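Local atomic coordinates of dipicolinate synthase, B chain (Bacillus cereus, PDB entry 3MCU), a protein that probably works with a partner subunit, DpaA, to convert dihydrodipicolinate into dipicolinate during sporulation, in a reaction written with NADP. Residues 24-29 against 59-64; 28-31 against 35-38; 77-80 against 84-87; 96-101 against 126-131; 152-157 against 175-180. All coordinates share one frame; numbering follows the deposited sequence.

The chain is built round a largely parallel sheet. Contacts 1 and 2 start from the same helix, 23-31, and their centres are about 7 Å apart; contact 2 joins that helix to strand 35-40, and contact 1 joins it to helix 57-65. Contacts 3, 4 and 5 follow in order along the chain. Contact 3 lies in the loop before strand 87-94, its centre about 15 Å from that of contact 2, which it meets through Arg37 and Leu85. Contacts 4 and 5, centres about 14 Å apart, use neighbouring strands 124-130 and 150-156. Glu175 of contact 5 reaches back to His25 and Lys28, tying helix 174-181 to helix 23-31. Together they describe how helices and loops cover an alpha/beta sheet.

Contact 1 (24-29 against 59-64); sequences PHLEKL and KKIEEI
Leu26 and Ile61 make the closest apolar contact between two helices, 23-31 and 57-65, that run almost in the same direction. The segment axes are inclined by 10° and come no nearer than 10.5 Å, a spacing that branched side chains have to bridge. From Leu26 the methyl CD1 does the touching: it lies 3.7 Å from Ile61 CG2 and also packs on CG1 and CD1 of the same isoleucine, the two side chains lying crosswise. In Leu26, CG stands opposite the carbonyl carbon (chi1 -61°) and the chain then extends (chi2 179°), which carries CD1 across to the neighbouring helix. Ile64 also turns its CB toward the other helix, and in a looser apolar contact its CG2 faces Leu26 CB at 4.4 Å.

The mixed contact lies on the exposed side. There the carboxylate oxygen Glu27 OE2 approaches the methyl Ile64 CD1 at 3.9 Å, which is van der Waals contact and no more. Lys60 NZ is 5.8 Å from Glu27 OE2, so the opposite charges may attract each other weakly without pairing.

Beneath the helices, Leu26 also rests on Phe10 and Val36, and Ile61 on Phe12 and Pro38, so both residues serve the sheet as well as each other. Leucine and isoleucine suit this buried side because they fill it without asking for polar partners, while glutamate suits the solvent edge. With no hydrogen bond or salt bridge joining the two segments, their association here rests on apolar burial and shape, and the polar edge adds at most a weak electrostatic pull.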
# COMPACT_ATOMS: atom_id res chain seq x y z
N PRO D 24 -27.12 8.23 -24.11
CA PRO D 24 -27.51 9.64 -24.19
C PRO D 24 -26.38 10.60 -23.85
O PRO D 24 -26.46 11.77 -24.23
CB PRO D 24 -28.62 9.75 -23.15
CG PRO D 24 -29.14 8.37 -22.98
CD PRO D 24 -27.94 7.50 -23.13
N HIS D 25 -25.35 10.14 -23.14
CA HIS D 25 -24.23 11.01 -22.78
C HIS D 25 -23.35 11.34 -23.97
O HIS D 25 -22.95 12.50 -24.15
CB HIS D 25 -23.41 10.45 -21.61
CG HIS D 25 -24.13 10.50 -20.30
ND1 HIS D 25 -24.44 11.68 -19.67
CD2 HIS D 25 -24.60 9.51 -19.51
CE1 HIS D 25 -25.08 11.42 -18.54
NE2 HIS D 25 -25.19 10.11 -18.42
N LEU D 26 -23.06 10.34 -24.79
CA LEU D 26 -22.35 10.59 -26.04
C LEU D 26 -23.09 11.68 -26.82
O LEU D 26 -22.49 12.65 -27.27
CB LEU D 26 -22.28 9.31 -26.89
CG LEU D 26 -21.54 8.14 -26.25
CD1 LEU D 26 -21.56 6.93 -27.17
CD2 LEU D 26 -20.11 8.51 -25.88
N GLU D 27 -24.40 11.50 -26.93
CA GLU D 27 -25.26 12.45 -27.63
C GLU D 27 -25.17 13.84 -27.00
O GLU D 27 -25.11 14.84 -27.71
CB GLU D 27 -26.71 11.94 -27.63
CG GLU D 27 -27.50 12.31 -28.87
CD GLU D 27 -28.05 11.10 -29.62
OE1 GLU D 27 -28.41 11.25 -30.81
OE2 GLU D 27 -28.12 10.01 -29.00
N LYS D 28 -25.17 13.91 -25.68
CA LYS D 28 -25.00 15.20 -25.00
C LYS D 28 -23.69 15.85 -25.41
O LYS D 28 -23.68 16.99 -25.89
CB LYS D 28 -25.05 15.05 -23.48
CG LYS D 28 -26.44 15.05 -22.89
CD LYS D 28 -26.39 15.29 -21.38
CE LYS D 28 -25.72 16.63 -21.04
NZ LYS D 28 -25.83 16.95 -19.59
N LEU D 29 -22.59 15.12 -25.24
CA LEU D 29 -21.25 15.65 -25.56
C LEU D 29 -21.16 16.20 -26.98
O LEU D 29 -20.64 17.28 -27.18
CB LEU D 29 -20.15 14.61 -25.29
CG LEU D 29 -19.95 14.33 -23.79
CD1 LEU D 29 -19.03 13.14 -23.52
CD2 LEU D 29 -19.44 15.59 -23.11
N LYS D 59 -21.96 0.11 -33.76
CA LYS D 59 -22.02 0.87 -35.01
C LYS D 59 -22.93 2.09 -34.86
O LYS D 59 -22.77 3.08 -35.57
CB LYS D 59 -22.44 -0.00 -36.21
CG LYS D 59 -23.61 -0.95 -35.97
CD LYS D 59 -23.96 -1.72 -37.24
CE LYS D 59 -24.72 -3.01 -36.94
NZ LYS D 59 -26.15 -2.96 -37.38
N LYS D 60 -23.86 2.02 -33.91
CA LYS D 60 -24.70 3.16 -33.59
C LYS D 60 -23.88 4.24 -32.91
O LYS D 60 -23.95 5.42 -33.27
CB LYS D 60 -25.88 2.76 -32.71
CG LYS D 60 -26.74 3.94 -32.29
CD LYS D 60 -27.79 3.55 -31.27
CE LYS D 60 -28.50 4.77 -30.71
NZ LYS D 60 -29.56 4.43 -29.72
N ILE D 61 -23.10 3.83 -31.91
CA ILE D 61 -22.15 4.73 -31.24
C ILE D 61 -21.20 5.33 -32.26
O ILE D 61 -20.86 6.51 -32.18
CB ILE D 61 -21.31 3.98 -30.20
CG1 ILE D 61 -22.13 3.70 -28.94
CG2 ILE D 61 -20.08 4.78 -29.83
CD1 ILE D 61 -21.31 3.07 -27.83
N GLU D 62 -20.78 4.52 -33.22
CA GLU D 62 -19.81 4.96 -34.21
C GLU D 62 -20.43 5.93 -35.22
O GLU D 62 -19.74 6.78 -35.78
CB GLU D 62 -19.17 3.75 -34.91
CG GLU D 62 -18.39 2.83 -33.96
CD GLU D 62 -17.48 1.86 -34.68
OE1 GLU D 62 -16.68 1.17 -34.01
OE2 GLU D 62 -17.55 1.78 -35.93
N GLU D 63 -21.73 5.81 -35.44
CA GLU D 63 -22.42 6.75 -36.31
C GLU D 63 -22.65 8.07 -35.57
O GLU D 63 -22.45 9.15 -36.13
CB GLU D 63 -23.76 6.18 -36.79
CG GLU D 63 -24.47 7.06 -37.80
CD GLU D 63 -25.90 7.37 -37.40
OE1 GLU D 63 -26.49 8.32 -37.96
OE2 GLU D 63 -26.42 6.67 -36.50
N ILE D 64 -23.07 7.97 -34.31
CA ILE D 64 -23.26 9.13 -33.45
C ILE D 64 -22.00 10.00 -33.39
O ILE D 64 -22.08 11.23 -33.51
CB ILE D 64 -23.64 8.70 -32.01
CG1 ILE D 64 -25.01 8.02 -31.99
CG2 ILE D 64 -23.63 9.90 -31.07
CD1 ILE D 64 -25.49 7.61 -30.60

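Contact 2 (28-31 against 35-38)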
# COMPACT_ATOMS: atom_id res chain seq x y z
N LYS D 28 -25.17 13.91 -25.68
CA LYS D 28 -25.00 15.20 -25.00
C LYS D 28 -23.69 15.85 -25.41
O LYS D 28 -23.68 16.99 -25.89
CB LYS D 28 -25.05 15.05 -23.48
CG LYS D 28 -26.44 15.05 -22.89
CD LYS D 28 -26.39 15.29 -21.38
CE LYS D 28 -25.72 16.63 -21.04
NZ LYS D 28 -25.83 16.95 -19.59
N LEU D 29 -22.59 15.12 -25.24
CA LEU D 29 -21.25 15.65 -25.56
C LEU D 29 -21.16 16.20 -26.98
O LEU D 29 -20.64 17.28 -27.18
CB LEU D 29 -20.15 14.61 -25.29
CG LEU D 29 -19.95 14.33 -23.79
CD1 LEU D 29 -19.03 13.14 -23.52
CD2 LEU D 29 -19.44 15.59 -23.11
N ILE D 30 -21.67 15.45 -27.95
CA ILE D 30 -21.62 15.90 -29.33
C ILE D 30 -22.52 17.11 -29.57
O ILE D 30 -22.10 18.08 -30.19
CB ILE D 30 -21.91 14.77 -30.35
CG1 ILE D 30 -23.23 14.06 -30.03
CG2 ILE D 30 -20.75 13.76 -30.38
CD1 ILE D 30 -24.45 14.69 -30.70
N ALA D 31 -23.74 17.07 -29.04
CA ALA D 31 -24.64 18.21 -29.14
C ALA D 31 -23.97 19.44 -28.56
O ALA D 31 -24.24 20.57 -28.96
CB ALA D 31 -25.97 17.92 -28.41
N GLU D 35 -15.68 16.70 -29.81
CA GLU D 35 -15.31 15.59 -30.67
C GLU D 35 -15.15 14.36 -29.77
O GLU D 35 -14.31 14.34 -28.87
CB GLU D 35 -14.01 15.94 -31.39
CG GLU D 35 -13.45 14.85 -32.28
CD GLU D 35 -12.05 15.21 -32.81
OE1 GLU D 35 -11.08 14.49 -32.48
OE2 GLU D 35 -11.93 16.22 -33.53
N VAL D 36 -15.96 13.34 -30.01
CA VAL D 36 -16.00 12.17 -29.13
C VAL D 36 -15.35 10.91 -29.74
O VAL D 36 -15.81 10.44 -30.78
CB VAL D 36 -17.45 11.85 -28.77
CG1 VAL D 36 -17.53 10.68 -27.80
CG2 VAL D 36 -18.08 13.07 -28.18
N ARG D 37 -14.31 10.38 -29.09
CA ARG D 37 -13.67 9.15 -29.56
C ARG D 37 -14.01 7.97 -28.65
O ARG D 37 -13.51 7.89 -27.52
CB ARG D 37 -12.13 9.27 -29.64
CG ARG D 37 -11.57 10.67 -29.84
CD ARG D 37 -11.51 11.16 -31.30
NE ARG D 37 -10.69 10.33 -32.17
CZ ARG D 37 -10.01 10.76 -33.23
NH1 ARG D 37 -9.99 12.05 -33.56
NH2 ARG D 37 -9.33 9.90 -33.96
N PRO D 38 -14.86 7.06 -29.13
CA PRO D 38 -15.27 5.92 -28.30
C PRO D 38 -14.15 4.89 -28.12
O PRO D 38 -13.39 4.61 -29.05
CB PRO D 38 -16.43 5.29 -29.09
CG PRO D 38 -16.81 6.30 -30.12
CD PRO D 38 -15.56 7.08 -30.42
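Glu35 OE1 is gripped by two arginines: Arg37 NH1 of the same strand bonds to it at 2.9 Å, and Arg7 of the adjoining strand forms a second salt bridge. The acceptor lies in the guanidinium plane of Arg37, at its edge, whereas the arginine comes to the glutamate from 47° above the carboxylate plane. Two positive neighbours would be expected to stabilise the ionised carboxylate. Residues 35 and 37 alternate with 36, which puts this charged pair on the face of strand 35-40 away from the helix; Arg37 there also makes a cation-pi contact with Phe67.

The contact with helix 23-31 is apolar. Val36 CG2 is its centre, packing 3.5 Å from Ile30 CG2 and 3.9 Å from Leu29 CB. Because Val36 CG1 takes the position opposite the backbone N (chi1 -177°), CG2 is left beside that N and meets both residues at the end of the helix. Ile30 and Val36 are nearly perpendicular, and the isoleucine touches with its short branch while CG1 leads away from the strand. Valine suits the strand, being beta-branched and compact enough to sit close beneath the helix.

This closes the helix-to-strand turn of the beta-alpha-beta unit formed by 7-12, 23-31 and 35-40. Its chemistry is divided by the strand: apolar burial holds the helix on one face, and paired charges fasten neighbouring strands on the other.

Contact 3 (77-80 against 84-87); sequences EPLG and PLDC
Leu79 O and Pro84 CA meet at 3.4 Å, a CA-H...O contact whose angle at the hydrogen is a nearly straight 165°. The same carbonyl oxygen accepts a hydrogen bond from a water at 2.8 Å. That water in turn takes the N-H of Leu85, with 3.1 Å between its oxygen and Leu85 N, and so bridges two backbone groups that do not bond directly. Beside this polar link the leucines meet: Leu79 CG lies 4.1 Å from Leu85 CD1. Leu85 is bent toward its partner by a first torsion of -52°, which sets CG opposite the carbonyl carbon.

Further out, helix 109-118 backs both leucines, with Ala113 and Ala116 under Leu79 and Thr117 against Leu85; the short side chains of the alanines allow Leu79 to lie close to the helix. Asn120 donates to Gly80 O and packs on Pro84, while Arg7 bonds to Pro84 O. Proline suits its place, having no N-H to satisfy and a ring that stiffens the returning chain.

The water-bridged loop thus joins helix 73-76 to strand 87-94, an inner strand paired with 7-12 and 124-130, as part of a helix-to-strand connection of the alpha/beta fold.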
# COMPACT_ATOMS: atom_id res chain seq x y z
N GLU D 77 -2.82 3.19 -28.05
CA GLU D 77 -1.52 3.83 -27.86
C GLU D 77 -1.37 5.22 -28.52
O GLU D 77 -0.80 6.13 -27.91
CB GLU D 77 -0.38 2.90 -28.28
CG GLU D 77 -0.36 1.59 -27.48
CD GLU D 77 0.83 0.69 -27.80
OE1 GLU D 77 1.82 1.17 -28.38
OE2 GLU D 77 0.77 -0.51 -27.45
N PRO D 78 -1.89 5.40 -29.75
CA PRO D 78 -1.70 6.69 -30.43
C PRO D 78 -2.43 7.83 -29.73
O PRO D 78 -2.17 8.99 -30.06
CB PRO D 78 -2.32 6.46 -31.82
CG PRO D 78 -2.45 4.98 -31.96
CD PRO D 78 -2.62 4.43 -30.58
N LEU D 79 -3.32 7.51 -28.80
CA LEU D 79 -4.01 8.51 -28.00
C LEU D 79 -3.00 9.29 -27.19
O LEU D 79 -3.31 10.34 -26.63
CB LEU D 79 -5.01 7.84 -27.05
CG LEU D 79 -6.49 7.75 -27.42
CD1 LEU D 79 -6.72 7.82 -28.92
CD2 LEU D 79 -7.17 6.51 -26.81
N GLY D 80 -1.78 8.76 -27.11
CA GLY D 80 -0.70 9.43 -26.41
C GLY D 80 0.05 10.44 -27.27
O GLY D 80 -0.13 11.65 -27.10
N PRO D 84 -3.93 13.37 -29.10
CA PRO D 84 -4.13 13.51 -27.65
C PRO D 84 -5.51 14.02 -27.27
O PRO D 84 -6.00 14.99 -27.84
CB PRO D 84 -3.05 14.51 -27.24
CG PRO D 84 -2.71 15.24 -28.50
CD PRO D 84 -2.91 14.29 -29.62
N LEU D 85 -6.13 13.37 -26.29
CA LEU D 85 -7.43 13.78 -25.82
C LEU D 85 -7.26 14.93 -24.87
O LEU D 85 -6.25 15.02 -24.16
CB LEU D 85 -8.14 12.63 -25.10
CG LEU D 85 -8.23 11.30 -25.85
CD1 LEU D 85 -8.63 10.13 -24.91
CD2 LEU D 85 -9.20 11.45 -27.01
N ASP D 86 -8.24 15.81 -24.85
CA ASP D 86 -8.32 16.84 -23.83
C ASP D 86 -8.85 16.26 -22.52
O ASP D 86 -8.56 16.74 -21.43
CB ASP D 86 -9.24 17.96 -24.31
CG ASP D 86 -8.68 18.67 -25.53
OD1 ASP D 86 -7.48 19.00 -25.51
OD2 ASP D 86 -9.42 18.89 -26.51
N CYS D 87 -9.65 15.21 -22.64
CA CYS D 87 -10.18 14.52 -21.48
C CYS D 87 -10.53 13.09 -21.87
O CYS D 87 -11.00 12.83 -22.98
CB CYS D 87 -11.42 15.24 -20.95
SG CYS D 87 -12.05 14.52 -19.41
O HOH W 1 -4.94 11.17 -24.47

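Contact 4 (96-101 against 126-131). With PO4 (phosphate ion), chain J.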
# COMPACT_ATOMS: atom_id res chain seq x y z
N ASN D 96 -13.45 -4.02 -11.26
CA ASN D 96 -12.30 -4.67 -11.86
C ASN D 96 -11.36 -3.68 -12.58
O ASN D 96 -10.14 -3.71 -12.37
CB ASN D 96 -12.72 -5.80 -12.80
CG ASN D 96 -11.54 -6.58 -13.36
OD1 ASN D 96 -10.75 -7.17 -12.62
ND2 ASN D 96 -11.40 -6.56 -14.68
N SER D 97 -11.93 -2.80 -13.40
CA SER D 97 -11.12 -1.82 -14.15
C SER D 97 -10.57 -0.71 -13.24
O SER D 97 -9.49 -0.22 -13.45
CB SER D 97 -11.94 -1.19 -15.28
OG SER D 97 -12.37 -2.15 -16.22
N MSE D 98 -11.34 -0.32 -12.22
CA MSE D 98 -10.87 0.66 -11.25
C MSE D 98 -9.62 0.16 -10.50
O MSE D 98 -8.67 0.91 -10.27
CB MSE D 98 -11.97 0.98 -10.24
CG MSE D 98 -11.50 1.96 -9.18
SE MSE D 98 -12.95 2.74 -8.13
CE MSE D 98 -13.31 1.21 -6.97
N SER D 99 -9.65 -1.10 -10.10
CA SER D 99 -8.52 -1.72 -9.45
C SER D 99 -7.32 -1.75 -10.38
O SER D 99 -6.21 -1.40 -9.99
CB SER D 99 -8.87 -3.14 -9.01
OG SER D 99 -7.70 -3.82 -8.57
N LYS D 100 -7.55 -2.16 -11.62
CA LYS D 100 -6.47 -2.20 -12.60
C LYS D 100 -5.90 -0.80 -12.89
O LYS D 100 -4.68 -0.61 -12.91
CB LYS D 100 -6.93 -2.92 -13.88
CG LYS D 100 -6.97 -4.45 -13.76
CD LYS D 100 -7.75 -5.10 -14.91
CE LYS D 100 -7.50 -6.61 -14.94
NZ LYS D 100 -8.66 -7.41 -15.44
N PHE D 101 -6.79 0.17 -13.11
CA PHE D 101 -6.38 1.56 -13.29
C PHE D 101 -5.52 2.02 -12.10
O PHE D 101 -4.41 2.53 -12.30
CB PHE D 101 -7.61 2.47 -13.46
CG PHE D 101 -7.27 3.87 -13.91
CD1 PHE D 101 -6.24 4.10 -14.80
CD2 PHE D 101 -8.00 4.95 -13.46
CE1 PHE D 101 -5.93 5.37 -15.22
CE2 PHE D 101 -7.70 6.23 -13.88
CZ PHE D 101 -6.67 6.45 -14.75
N LEU D 126 -13.71 9.66 -14.07
CA LEU D 126 -14.17 8.31 -13.77
C LEU D 126 -15.57 8.34 -13.16
O LEU D 126 -15.83 9.15 -12.28
CB LEU D 126 -13.22 7.67 -12.75
CG LEU D 126 -11.74 7.49 -13.13
CD1 LEU D 126 -10.92 6.91 -11.96
CD2 LEU D 126 -11.65 6.59 -14.35
N ALA D 127 -16.46 7.45 -13.61
CA ALA D 127 -17.76 7.22 -12.94
C ALA D 127 -17.81 5.83 -12.32
O ALA D 127 -18.14 4.84 -12.99
CB ALA D 127 -18.93 7.39 -13.91
N VAL D 128 -17.50 5.75 -11.03
CA VAL D 128 -17.45 4.48 -10.34
C VAL D 128 -18.79 3.78 -10.27
O VAL D 128 -19.85 4.41 -10.23
CB VAL D 128 -16.88 4.65 -8.93
CG1 VAL D 128 -15.54 5.36 -9.00
CG2 VAL D 128 -17.83 5.44 -8.07
N SER D 129 -18.70 2.46 -10.25
CA SER D 129 -19.83 1.57 -10.04
C SER D 129 -19.33 0.18 -9.63
O SER D 129 -19.05 -0.66 -10.47
CB SER D 129 -20.64 1.42 -11.32
OG SER D 129 -21.66 0.45 -11.12
N THR D 130 -19.23 -0.06 -8.33
CA THR D 130 -18.82 -1.37 -7.87
C THR D 130 -19.43 -1.65 -6.50
O THR D 130 -19.54 -0.74 -5.67
CB THR D 130 -17.27 -1.50 -7.84
OG1 THR D 130 -16.91 -2.85 -7.51
CG2 THR D 130 -16.65 -0.54 -6.85
N ASN D 131 -19.80 -2.91 -6.26
CA ASN D 131 -20.42 -3.31 -5.00
C ASN D 131 -19.40 -3.57 -3.88
O ASN D 131 -19.78 -3.93 -2.76
CB ASN D 131 -21.34 -4.54 -5.19
CG ASN D 131 -20.57 -5.83 -5.47
OD1 ASN D 131 -19.42 -5.99 -5.06
ND2 ASN D 131 -21.21 -6.77 -6.17
P PO4 J . -13.77 -5.05 -17.33
O1 PO4 J . -14.06 -4.16 -18.52
O2 PO4 J . -14.94 -5.10 -16.37
O3 PO4 J . -13.46 -6.45 -17.84
O4 PO4 J . -12.59 -4.54 -16.55
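Met98, modelled as selenomethionine, reaches from helix 95-102 onto strand 124-130 and makes the close, buried part of this contact. Its SE lies 3.8 Å from Val128 CG1, and its terminal methyl CE packs 3.8 Å from Thr130 CG2. The chain runs out extended and then bends at its last torsion (chi3 77°), which turns CE along the strand toward the threonine. Methionine, unbranched and flexible, suits a place where two alternate strand residues, Val128 and Thr130, must be covered. One turn on, the Phe101 ring is met at its edge and in its plane by Leu126 CD1, 3.8 Å from Phe101 CE2. Leu144 of helix 138-145 packs against Met98, Phe101 and Leu126, completing this apolar layer.

The helix's other side is polar. Asn96 ND2 donates to phosphate O4 at 3.0 Å, with an angle of 152° at the hydrogen; Ser97 OG is modelled so close to O4 that its geometry is doubtful. Thr94, Gly14 and Ser41 also bind this ion, probably from the crystallisation liquor. Of a second subunit, Asp107 forms a salt bridge with Lys100, and the backbone N-H of Thr106 donates to Asn96 OD1.

Helix and strand cross at -122°. A helix over the parallel part of the sheet, with an anion at the C-terminal ends of strands 7-12, 35-40 and 87-94, is consistent with the Rossmann-like fold of the flavoprotein family.

Contact 5 (152-157 against 175-180)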
# COMPACT_ATOMS: atom_id res chain seq x y z
N PHE D 152 -13.53 12.49 -10.31
CA PHE D 152 -14.67 11.60 -10.14
C PHE D 152 -16.00 12.28 -10.38
O PHE D 152 -16.22 13.42 -9.96
CB PHE D 152 -14.64 10.96 -8.74
CG PHE D 152 -13.63 9.87 -8.60
CD1 PHE D 152 -12.27 10.16 -8.64
CD2 PHE D 152 -14.02 8.56 -8.41
CE1 PHE D 152 -11.33 9.16 -8.51
CE2 PHE D 152 -13.09 7.56 -8.28
CZ PHE D 152 -11.75 7.85 -8.33
N VAL D 153 -16.88 11.59 -11.08
CA VAL D 153 -18.27 12.00 -11.11
C VAL D 153 -18.77 11.76 -9.69
O VAL D 153 -18.53 10.68 -9.12
CB VAL D 153 -19.07 11.16 -12.12
CG1 VAL D 153 -20.55 11.60 -12.15
CG2 VAL D 153 -18.44 11.26 -13.51
N PRO D 154 -19.42 12.77 -9.08
CA PRO D 154 -19.90 12.60 -7.69
C PRO D 154 -20.62 11.27 -7.51
O PRO D 154 -21.37 10.84 -8.39
CB PRO D 154 -20.87 13.78 -7.51
CG PRO D 154 -20.31 14.85 -8.43
CD PRO D 154 -19.78 14.09 -9.63
N PHE D 155 -20.39 10.63 -6.37
CA PHE D 155 -20.83 9.25 -6.16
C PHE D 155 -21.17 8.99 -4.70
O PHE D 155 -20.82 9.78 -3.82
CB PHE D 155 -19.72 8.27 -6.58
CG PHE D 155 -18.47 8.38 -5.74
CD1 PHE D 155 -18.33 7.64 -4.57
CD2 PHE D 155 -17.44 9.23 -6.11
CE1 PHE D 155 -17.20 7.74 -3.79
CE2 PHE D 155 -16.28 9.34 -5.34
CZ PHE D 155 -16.16 8.60 -4.19
N GLY D 156 -21.82 7.86 -4.46
CA GLY D 156 -22.15 7.43 -3.12
C GLY D 156 -22.81 6.07 -3.08
O GLY D 156 -22.86 5.36 -4.08
N GLN D 157 -23.34 5.70 -1.91
CA GLN D 157 -24.09 4.46 -1.77
C GLN D 157 -25.42 4.52 -2.52
O GLN D 157 -26.18 5.47 -2.35
CB GLN D 157 -24.31 4.16 -0.29
CG GLN D 157 -23.01 3.99 0.47
CD GLN D 157 -23.22 3.66 1.93
OE1 GLN D 157 -23.27 4.55 2.78
NE2 GLN D 157 -23.35 2.37 2.24
N GLU D 175 -21.39 15.28 -17.50
CA GLU D 175 -20.99 16.46 -18.26
C GLU D 175 -20.51 17.60 -17.35
O GLU D 175 -19.54 18.25 -17.64
CB GLU D 175 -22.12 16.91 -19.19
CG GLU D 175 -22.44 15.90 -20.31
CD GLU D 175 -23.29 14.69 -19.87
OE1 GLU D 175 -23.42 13.73 -20.66
OE2 GLU D 175 -23.85 14.69 -18.73
N ASP D 176 -21.18 17.82 -16.23
CA ASP D 176 -20.71 18.82 -15.29
C ASP D 176 -19.32 18.51 -14.76
O ASP D 176 -18.53 19.41 -14.50
CB ASP D 176 -21.67 18.93 -14.11
CG ASP D 176 -22.93 19.66 -14.48
OD1 ASP D 176 -23.94 19.49 -13.76
OD2 ASP D 176 -22.89 20.40 -15.49
N THR D 177 -19.06 17.22 -14.57
CA THR D 177 -17.78 16.78 -14.04
C THR D 177 -16.65 17.00 -15.05
O THR D 177 -15.58 17.52 -14.69
CB THR D 177 -17.83 15.30 -13.62
OG1 THR D 177 -18.91 15.12 -12.69
CG2 THR D 177 -16.48 14.88 -12.97
N VAL D 178 -16.86 16.62 -16.30
CA VAL D 178 -15.80 16.86 -17.25
C VAL D 178 -15.58 18.36 -17.54
O VAL D 178 -14.47 18.76 -17.81
CB VAL D 178 -15.85 15.98 -18.53
CG1 VAL D 178 -16.86 14.85 -18.40
CG2 VAL D 178 -16.03 16.82 -19.80
N LEU D 179 -16.62 19.18 -17.42
CA LEU D 179 -16.47 20.63 -17.55
C LEU D 179 -15.53 21.18 -16.50
O LEU D 179 -14.67 22.01 -16.81
CB LEU D 179 -17.82 21.33 -17.46
CG LEU D 179 -18.57 21.50 -18.79
CD1 LEU D 179 -20.03 21.94 -18.58
CD2 LEU D 179 -17.80 22.48 -19.67
N GLU D 180 -15.69 20.74 -15.26
CA GLU D 180 -14.77 21.15 -14.19
C GLU D 180 -13.37 20.57 -14.40
O GLU D 180 -12.36 21.23 -14.13
CB GLU D 180 -15.30 20.74 -12.81
CG GLU D 180 -16.56 21.48 -12.34
CD GLU D 180 -16.45 23.00 -12.45
OE1 GLU D 180 -15.53 23.59 -11.85
OE2 GLU D 180 -17.32 23.61 -13.14
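Thr177, on helix 174-181, directs its CB toward strand 150-156, and nearly the whole contact passes through it. Its CB comes first, 4.1 Å from Val153 CG2. There the side chain forks. The methyl CG2, opposite the backbone N, runs up to the main chain and lies 3.4 Å from Phe152 O. The hydroxyl OG1 takes the other branch (chi1 -54°), which sets it opposite its own carbonyl carbon and beside the backbone N. On that side OG1 touches Pro154 CD at 3.3 Å and Val153 CA at 3.6 Å, with Val153 CG1 a little farther off at 3.9 Å.

The neighbours of OG1 across the contact are all carbon, so the hydroxyl finds its hydrogen-bond partner at Leu173 O, just before the helix begins. Phe152 O accepts a hydrogen bond from Gln186 NE2. The side chains of Val153 and Thr177 are set roughly square to each other, while Pro154 runs alongside Thr177 in the opposite sense. Leu187 covers both Pro154 and Thr177.

Threonine suits this place: it is short enough to let helix and strand come close, with CA atoms of Val153 and Thr177 5.6 Å apart, and its methyl adds apolar surface. The implication is that close van der Waals fit, and no hydrogen bond between the segments, seats the helix here, while the one buried hydroxyl is satisfied by the backbone just before its helix.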